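Local coordinates for protein p-nitrophenyl phosphatase (Pho2) (Archaeoglobus fulgidus, PDB 3QGM) that probably acts as a phosphatase of the haloacid dehalogenase superfamily, binding a divalent metal ion, here calcium, in its core domain, at residues 123-128 with 164-169; 144-149 with 180-185. All coordinates share one frame; numbering follows the deposited sequence.

Interaction 1 (123-128 with 164-169); sequences VGSNRK and PGTGMI
Thr166 carries this contact, using its two branches on different tasks. Its first torsion (chi1 -60°) sets CG2 anti to the backbone N and OG1 beside it, so that methyl and hydroxyl part. OG1 meets the backbone of Ser125, whose N lies 3.1 Å from Thr166 OG1 in a weak, bent hydrogen bond with an N-H...O angle of 128°. Ser125 CB rests against the same oxygen, 3.3 Å from Thr166 OG1. The methyl turns to Val123, with Thr166 CG2 3.8 Å from Val123 CG1 as the two side chains cross obliquely. Val123 CG1, anti to its own backbone N, also touches Ile169 CG2 at 3.7 Å, and these two side chains slide past one another in opposite directions. From the far end of Ile169, CD1 reaches the carbonyl of Gly124, 3.4 Å from Gly124 O.

A water adds a second polar link: it lies 2.8 Å from Ser125 OG and donates to Gly165 O at 2.7 Å.

Further out, Asn151 OD1 is the stronger hydrogen-bond partner of Thr166 OG1, and Ser50 OG also hydrogen-bonds Ser125 N. Beyond Ser125 the chain turns away: Asn126 OD1 accepts from Lys128 N at 2.8 Å, closing an Asx turn. Pro164 and Met168, the latter present as selenomethionine, pack on the second subunit.

The buried contact, away from the metal site, sets the loop after strand 120-123 against the start of helix 167-177 and the residues leading into it, in a domain consistent with the cap of UmpH-like HAD phosphatases. Because Ser125 N meets Thr166 OG1 only weakly and has Ser50 as another acceptor, the polar hold is shared across a small network, while Val123, Thr166 and Ile169 supply the apolar packing beside it.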
# COMPACT_ATOMS: atom_id res chain seq x y z
N VAL A 123 7.09 0.84 -11.85
CA VAL A 123 7.10 0.61 -10.43
C VAL A 123 8.02 -0.55 -10.19
O VAL A 123 7.84 -1.60 -10.74
CB VAL A 123 5.66 0.30 -9.94
CG1 VAL A 123 5.71 -0.44 -8.64
CG2 VAL A 123 4.83 1.60 -9.82
N GLY A 124 9.07 -0.32 -9.43
CA GLY A 124 9.94 -1.37 -8.92
C GLY A 124 10.19 -1.06 -7.43
O GLY A 124 10.05 0.09 -6.99
N SER A 125 10.56 -2.10 -6.68
CA SER A 125 10.90 -1.94 -5.28
C SER A 125 12.00 -0.93 -5.06
O SER A 125 12.89 -0.80 -5.91
CB SER A 125 11.35 -3.27 -4.71
OG SER A 125 11.29 -3.18 -3.31
N ASN A 126 11.95 -0.24 -3.93
CA ASN A 126 12.99 0.71 -3.53
C ASN A 126 13.18 0.77 -2.01
O ASN A 126 12.27 1.23 -1.26
CB ASN A 126 12.61 2.09 -4.05
CG ASN A 126 13.77 3.04 -4.10
OD1 ASN A 126 14.71 2.92 -3.32
ND2 ASN A 126 13.70 4.02 -4.99
N ARG A 127 14.38 0.39 -1.56
CA ARG A 127 14.72 0.40 -0.16
C ARG A 127 14.77 1.85 0.36
O ARG A 127 14.73 2.09 1.54
CB ARG A 127 16.09 -0.31 0.02
CG ARG A 127 16.38 -0.86 1.41
CD ARG A 127 17.69 -1.68 1.42
NE ARG A 127 18.83 -0.91 0.93
CZ ARG A 127 19.47 0.03 1.61
NH1 ARG A 127 19.08 0.37 2.84
NH2 ARG A 127 20.50 0.66 1.05
N LYS A 128 14.83 2.81 -0.55
CA LYS A 128 14.82 4.23 -0.24
C LYS A 128 13.44 4.86 -0.49
O LYS A 128 13.32 6.09 -0.60
CB LYS A 128 15.91 4.95 -1.02
CG LYS A 128 17.30 4.68 -0.47
CD LYS A 128 18.42 5.50 -1.22
CE LYS A 128 19.84 5.38 -0.52
NZ LYS A 128 20.84 4.50 -1.27
N PRO A 164 9.07 -5.68 2.70
CA PRO A 164 8.16 -5.42 1.56
C PRO A 164 8.87 -5.68 0.22
O PRO A 164 10.03 -5.39 0.07
CB PRO A 164 7.89 -3.91 1.65
CG PRO A 164 8.17 -3.55 3.04
CD PRO A 164 9.23 -4.48 3.55
N GLY A 165 8.14 -6.21 -0.75
CA GLY A 165 8.64 -6.28 -2.13
C GLY A 165 7.89 -5.25 -2.93
O GLY A 165 7.26 -4.38 -2.39
N THR A 166 7.97 -5.37 -4.24
CA THR A 166 7.42 -4.42 -5.16
C THR A 166 5.90 -4.31 -5.04
O THR A 166 5.32 -3.25 -5.30
CB THR A 166 7.78 -4.83 -6.59
OG1 THR A 166 9.21 -4.87 -6.70
CG2 THR A 166 7.15 -3.85 -7.60
N GLY A 167 5.27 -5.40 -4.60
CA GLY A 167 3.82 -5.42 -4.43
C GLY A 167 3.33 -4.44 -3.38
O GLY A 167 2.15 -4.07 -3.35
N MSE A 168 4.22 -4.01 -2.52
CA MSE A 168 3.86 -2.99 -1.59
C MSE A 168 3.43 -1.70 -2.29
O MSE A 168 2.42 -1.06 -1.88
CB MSE A 168 4.98 -2.68 -0.64
CG MSE A 168 4.45 -1.88 0.49
SE MSE A 168 4.83 -0.07 0.12
CE MSE A 168 6.52 -0.30 1.08
N ILE A 169 4.20 -1.30 -3.31
CA ILE A 169 3.92 -0.06 -4.02
C ILE A 169 2.66 -0.31 -4.88
O ILE A 169 1.74 0.48 -4.90
CB ILE A 169 5.12 0.43 -4.89
CG1 ILE A 169 6.33 0.75 -4.00
CG2 ILE A 169 4.70 1.63 -5.71
CD1 ILE A 169 7.63 0.94 -4.73
O HOH W 1 9.05 -2.43 -1.76

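Interaction 2 (144-149 with 180-185); sequences GIRYIA and EPDVVV
Asp182 OD2 is gripped twice, by a backbone N-H and by an arginine. With chi1 at -62° the carboxylate is carried beside its own backbone N, and Asp182 OD2 receives Tyr147 N at 2.8 Å, the donor lying 27° out of the carboxylate plane; Arg179 NH2 adds a salt bridge to the same oxygen. The Arg146 guanidinium directs no N-H at it, although NH1 is only 4.5 Å from Asp182 OD2; its salt bridge is instead to Glu87. Tyr147 O in turn takes two weak bonds from consecutive residues, Asp182 N at 2.8 Å from Tyr147 O and Val183 N at 3.3 Å from the same oxygen. Both polar backbone atoms of Tyr147 are therefore engaged by Asp182, just where the two strands begin to pair.

From there the pairing becomes regular and parallel. Ala149 N donates to Val183 O at 3.0 Å and Val185 N to Ala149 O at 3.0 Å, both nearly straight and nearly along the C=O axis. On the face carrying Ile148 and Val183, these side chains lie side by side, Ile148 CD1 being 3.7 Å from Val183 CB; helix 76-87 covers this face. On the other face Pro181 lies alongside Tyr147 in a CH-pi contact, its CA over the centre of one ring face, 3.6 Å from the centroid, while Pro181 CG reaches both Tyr147 CZ and Ala149 CB. Ile170 of helix 167-177 packs against all three residues.

Strand 183-184 is thereby added at the edge of the five-stranded parallel sheet, separate from the metal-bearing core sheet and consistent with the cap domain of UmpH-like HAD phosphatases. With two arginines nearby, the Asp182 carboxylate is probably ionised, which would strengthen its grip on Tyr147 N.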
# COMPACT_ATOMS: atom_id res chain seq x y z
N GLY A 144 -2.99 8.92 -15.23
CA GLY A 144 -3.53 7.88 -16.10
C GLY A 144 -2.56 7.37 -17.14
O GLY A 144 -2.95 6.62 -18.03
N ILE A 145 -1.29 7.71 -16.96
CA ILE A 145 -0.24 7.18 -17.83
C ILE A 145 -0.08 5.68 -17.69
O ILE A 145 -0.49 5.06 -16.72
CB ILE A 145 1.10 7.96 -17.66
CG1 ILE A 145 1.77 7.70 -16.31
CG2 ILE A 145 0.84 9.49 -17.82
CD1 ILE A 145 3.15 8.41 -16.14
N ARG A 146 0.48 5.08 -18.72
CA ARG A 146 0.66 3.65 -18.81
C ARG A 146 1.56 3.22 -17.65
O ARG A 146 2.55 3.86 -17.36
CB ARG A 146 1.31 3.33 -20.17
CG ARG A 146 1.61 1.86 -20.41
CD ARG A 146 1.30 1.55 -21.91
NE ARG A 146 1.60 0.19 -22.30
CZ ARG A 146 0.75 -0.84 -22.19
NH1 ARG A 146 -0.47 -0.67 -21.70
NH2 ARG A 146 1.14 -2.05 -22.59
N TYR A 147 1.22 2.10 -17.04
CA TYR A 147 1.72 1.76 -15.74
C TYR A 147 2.24 0.32 -15.81
O TYR A 147 1.49 -0.63 -15.97
CB TYR A 147 0.57 1.99 -14.73
CG TYR A 147 0.71 1.44 -13.33
CD1 TYR A 147 1.94 1.02 -12.81
CD2 TYR A 147 -0.40 1.38 -12.51
CE1 TYR A 147 2.04 0.51 -11.52
CE2 TYR A 147 -0.33 0.87 -11.22
CZ TYR A 147 0.89 0.45 -10.72
OH TYR A 147 0.92 -0.08 -9.45
N ILE A 148 3.56 0.20 -15.69
CA ILE A 148 4.22 -1.08 -15.71
C ILE A 148 4.87 -1.39 -14.36
O ILE A 148 5.51 -0.53 -13.74
CB ILE A 148 5.35 -1.10 -16.76
CG1 ILE A 148 4.89 -0.40 -18.04
CG2 ILE A 148 5.72 -2.57 -17.04
CD1 ILE A 148 3.89 -1.19 -18.82
N ALA A 149 4.76 -2.62 -13.94
CA ALA A 149 5.47 -3.06 -12.74
C ALA A 149 6.47 -4.17 -13.12
O ALA A 149 6.19 -5.02 -13.96
CB ALA A 149 4.50 -3.54 -11.66
N GLU A 180 -4.62 -1.06 -10.91
CA GLU A 180 -3.54 -2.03 -10.89
C GLU A 180 -2.61 -1.72 -12.03
O GLU A 180 -2.95 -0.94 -12.92
CB GLU A 180 -4.10 -3.43 -11.08
CG GLU A 180 -5.08 -3.79 -9.98
CD GLU A 180 -5.57 -5.17 -10.14
OE1 GLU A 180 -4.81 -6.10 -9.78
OE2 GLU A 180 -6.67 -5.31 -10.66
N PRO A 181 -1.43 -2.35 -12.05
CA PRO A 181 -0.59 -2.10 -13.23
C PRO A 181 -1.27 -2.53 -14.53
O PRO A 181 -2.02 -3.54 -14.55
CB PRO A 181 0.66 -2.96 -12.94
CG PRO A 181 0.70 -3.05 -11.46
CD PRO A 181 -0.76 -3.20 -11.07
N ASP A 182 -1.00 -1.79 -15.62
CA ASP A 182 -1.43 -2.22 -16.98
C ASP A 182 -0.74 -3.53 -17.37
O ASP A 182 -1.33 -4.41 -18.01
CB ASP A 182 -1.14 -1.11 -18.01
CG ASP A 182 -1.92 0.20 -17.71
OD1 ASP A 182 -3.12 0.08 -17.42
OD2 ASP A 182 -1.36 1.31 -17.76
N VAL A 183 0.53 -3.66 -16.95
CA VAL A 183 1.35 -4.80 -17.29
C VAL A 183 2.23 -5.10 -16.09
O VAL A 183 2.87 -4.21 -15.56
CB VAL A 183 2.27 -4.49 -18.49
CG1 VAL A 183 3.18 -5.69 -18.83
CG2 VAL A 183 1.43 -4.10 -19.72
N VAL A 184 2.20 -6.35 -15.63
CA VAL A 184 3.20 -6.85 -14.71
C VAL A 184 4.16 -7.73 -15.54
O VAL A 184 3.71 -8.62 -16.27
CB VAL A 184 2.53 -7.67 -13.64
CG1 VAL A 184 3.58 -8.25 -12.66
CG2 VAL A 184 1.43 -6.79 -12.85
N VAL A 185 5.47 -7.46 -15.46
CA VAL A 185 6.47 -8.16 -16.27
C VAL A 185 6.87 -9.50 -15.66
O VAL A 185 6.84 -10.54 -16.36
CB VAL A 185 7.67 -7.25 -16.52
CG1 VAL A 185 8.77 -7.94 -17.38
CG2 VAL A 185 7.17 -5.97 -17.18

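From the N terminus, the chain reaches 123-128 at the end of strand 120-123, passes through helix 131-143 to 144-149, and continues over the strand pair 155-158 and 161-164 to 164-169, where interaction 1 closes its loop. Helix 167-177 then leads to 180-185, where interaction 2 closes the second. Their segments alternate, so the two loops cross. The contacts also touch directly: Val123 N lies 2.8 Å from Ile148 O, probably a hydrogen bond between neighbouring strands 120-123 and 146-149 of the parallel sheet. Interaction 1 joins that sheet's central region to the start of helix 167-177; interaction 2 brings the chain leaving this helix back to the sheet edge.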